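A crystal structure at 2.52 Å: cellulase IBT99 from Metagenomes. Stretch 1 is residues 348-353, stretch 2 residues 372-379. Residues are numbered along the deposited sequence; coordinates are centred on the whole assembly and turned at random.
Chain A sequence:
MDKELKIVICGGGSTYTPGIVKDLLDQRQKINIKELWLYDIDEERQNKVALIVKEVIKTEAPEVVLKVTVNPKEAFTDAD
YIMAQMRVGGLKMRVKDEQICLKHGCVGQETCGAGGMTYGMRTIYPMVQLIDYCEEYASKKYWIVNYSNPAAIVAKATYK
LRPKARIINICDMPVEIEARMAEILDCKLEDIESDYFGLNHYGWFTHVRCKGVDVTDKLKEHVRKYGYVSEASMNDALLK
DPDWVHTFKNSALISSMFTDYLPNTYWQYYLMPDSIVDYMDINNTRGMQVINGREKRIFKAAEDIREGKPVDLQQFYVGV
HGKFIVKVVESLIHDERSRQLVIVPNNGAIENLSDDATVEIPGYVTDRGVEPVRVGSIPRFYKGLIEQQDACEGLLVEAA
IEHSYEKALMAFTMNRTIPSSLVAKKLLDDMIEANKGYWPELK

Stretch 1 348-353: GAIENL
Stretch 2 (372-379) PVRVGSIP

Two loop segments of one chain, 348-353 and 372-379, lie side by side and run in nearly the same direction, their end-to-end vectors 13° apart, burying 426 Å² summed over both sides. In register, CA of Ala349 lies 4.9 Å from CA of Arg374, CA of Ile350 5.0 Å from CA of Gly376, and CA of Glu351 5.2 Å from CA of Ser377. Ile378, Ala349 and Asn352 lose the most surface to the contact, and the account follows them.

Ala349 (phi/psi -61/-54) works through its backbone. Its carbonyl O accepts a hydrogen bond from Gly376 N at 3.1 Å, nearly straight at 167°, and a weak, bent one from Val375 N, also 3.1 Å from Ala349 O. The two consecutive NH groups converge on one oxygen because Val375 (-73/-46) turns the chain there. The small methyl CB of Ala349 points sideways, 4.4 Å from Val373 O, in a buried position. Before it, Gly348 adopts 99/-1, where a CB would be jammed against the preceding carbonyl.

Gly376 returns the favour: its O accepts from Glu351 N at 3.2 Å and 155°, and the intervening CA of Ile350 makes a CA-H...O contact with the same Gly376 O at 3.4 Å. Gly376 therefore gives its NH to Ala349 and its carbonyl to Glu351, straddling Ile350. Its angles, 101/-158, would force a CB against the carbonyl of Val375, so glycine suits the site.

Ile350 (-103/112; chi1 m, chi2 t) directs CB sideways and supplies the apolar part of the contact. Its CG1 lies 4.1 Å from CB of Val375 (chi1 t), whose CA-to-CB bond points toward the first stretch, while its CG2 packs 3.8 Å from CG2 of Ile378. Branching at CB lets this one buried side chain reach both neighbours. Ile350 also opens a type I turn ending at Leu353, closed by Leu353 N to Ile350 O at 3.2 Å, with Glu351 at -68/-37 and Asn352 at -72/-4 as its central residues.

The turn presents Asn352, whose CB points toward the second stretch. With chi1 at -19°, between wells, and chi2 at 78°, its amide places OD1 2.7 Å from Ile378 N, a short hydrogen bond at 162° that gives this backbone NH a side-chain acceptor. The other end of the amide, ND2, approaches Ser377 OG (chi1 m) to 3.1 Å. Ser377, exposed at -85/145, also brings OG to 3.9 Å from CB of Glu351.

Ile378 (-112/151; chi1 p, chi2 t) combines both kinds of contact: its NH is held by Asn352, its CG1 lies 3.3 Å from Asn352 OD1, and its CG2 meets Ile350. It is buried, as fits a branched hydrocarbon. Pro379 follows at the N-cap position of a helix, its CB pointing away from the first stretch. At the other end, the CA-to-CB bond of Arg374 points sideways, and its NE and NH2 are hydrogen-bonded elsewhere in the structure.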

# COMPACT_ATOMS: atom_id res chain seq x y z
N GLY A 348 1.29 -6.24 7.05
CA GLY A 348 2.00 -5.00 7.26
C GLY A 348 3.24 -5.09 8.13
O GLY A 348 3.90 -4.07 8.33
N ALA A 349 3.56 -6.27 8.66
CA ALA A 349 4.78 -6.42 9.45
C ALA A 349 6.01 -6.09 8.62
O ALA A 349 6.83 -5.26 9.01
CB ALA A 349 4.86 -7.84 10.01
N ILE A 350 6.15 -6.74 7.46
CA ILE A 350 7.12 -6.36 6.45
C ILE A 350 6.34 -5.62 5.36
O ILE A 350 5.52 -6.22 4.66
CB ILE A 350 7.87 -7.57 5.89
CG1 ILE A 350 8.54 -8.35 7.02
CG2 ILE A 350 8.89 -7.13 4.85
CD1 ILE A 350 9.30 -9.58 6.55
N GLU A 351 6.59 -4.31 5.23
CA GLU A 351 5.71 -3.46 4.45
C GLU A 351 5.75 -3.79 2.96
O GLU A 351 4.72 -3.73 2.28
CB GLU A 351 6.06 -1.99 4.67
CG GLU A 351 4.88 -1.12 5.08
CD GLU A 351 5.13 0.36 4.84
OE1 GLU A 351 4.43 0.95 3.99
OE2 GLU A 351 6.03 0.93 5.49
N ASN A 352 6.92 -4.13 2.43
CA ASN A 352 7.05 -4.38 1.00
C ASN A 352 6.38 -5.67 0.54
O ASN A 352 6.37 -5.94 -0.66
CB ASN A 352 8.53 -4.41 0.59
CG ASN A 352 9.42 -3.74 1.61
OD1 ASN A 352 9.73 -4.32 2.65
ND2 ASN A 352 9.86 -2.53 1.31
N LEU A 353 5.84 -6.47 1.45
CA LEU A 353 5.28 -7.77 1.11
C LEU A 353 3.76 -7.76 1.25
O LEU A 353 3.17 -6.89 1.89
CB LEU A 353 5.88 -8.86 2.00
CG LEU A 353 7.39 -9.03 1.86
CD1 LEU A 353 7.89 -10.09 2.83
CD2 LEU A 353 7.76 -9.39 0.43
N PRO A 372 3.74 -9.85 16.88
CA PRO A 372 4.94 -9.60 16.06
C PRO A 372 5.33 -8.13 16.06
O PRO A 372 4.49 -7.23 16.12
CB PRO A 372 4.51 -10.05 14.66
CG PRO A 372 3.20 -10.78 14.84
CD PRO A 372 2.57 -10.17 16.05
N VAL A 373 6.64 -7.90 15.97
CA VAL A 373 7.17 -6.54 15.95
C VAL A 373 7.13 -6.00 14.53
O VAL A 373 7.25 -6.75 13.54
CB VAL A 373 8.60 -6.51 16.52
CG1 VAL A 373 8.59 -6.92 17.99
CG2 VAL A 373 9.52 -7.41 15.72
N ARG A 374 6.95 -4.69 14.41
CA ARG A 374 6.92 -4.02 13.11
C ARG A 374 8.33 -4.00 12.54
O ARG A 374 9.17 -3.21 12.96
CB ARG A 374 6.35 -2.61 13.25
CG ARG A 374 6.05 -1.92 11.93
CD ARG A 374 7.17 -0.98 11.50
NE ARG A 374 7.23 0.22 12.34
CZ ARG A 374 8.09 0.39 13.33
NH1 ARG A 374 8.98 -0.55 13.62
NH2 ARG A 374 8.07 1.52 14.04
N VAL A 375 8.59 -4.87 11.56
CA VAL A 375 9.93 -4.97 10.99
C VAL A 375 10.22 -3.77 10.11
O VAL A 375 11.30 -3.17 10.19
CB VAL A 375 10.08 -6.30 10.23
CG1 VAL A 375 11.48 -6.41 9.63
CG2 VAL A 375 9.79 -7.48 11.14
N GLY A 376 9.28 -3.41 9.25
CA GLY A 376 9.48 -2.32 8.32
C GLY A 376 9.80 -2.81 6.92
O GLY A 376 9.51 -3.95 6.53
N SER A 377 10.42 -1.92 6.15
CA SER A 377 10.77 -2.23 4.77
C SER A 377 12.10 -2.97 4.68
O SER A 377 13.02 -2.72 5.46
CB SER A 377 10.83 -0.94 3.94
OG SER A 377 9.52 -0.47 3.65
N ILE A 378 12.18 -3.89 3.72
CA ILE A 378 13.41 -4.64 3.47
C ILE A 378 13.97 -4.21 2.12
O ILE A 378 13.20 -3.80 1.24
CB ILE A 378 13.16 -6.15 3.52
CG1 ILE A 378 12.18 -6.58 2.43
CG2 ILE A 378 12.63 -6.56 4.90
CD1 ILE A 378 11.90 -8.07 2.40
N PRO A 379 15.29 -4.26 1.91
CA PRO A 379 15.86 -3.80 0.64
C PRO A 379 15.40 -4.65 -0.54
O PRO A 379 14.76 -5.69 -0.40
CB PRO A 379 17.37 -3.90 0.87
CG PRO A 379 17.54 -4.79 2.05
CD PRO A 379 16.32 -4.60 2.90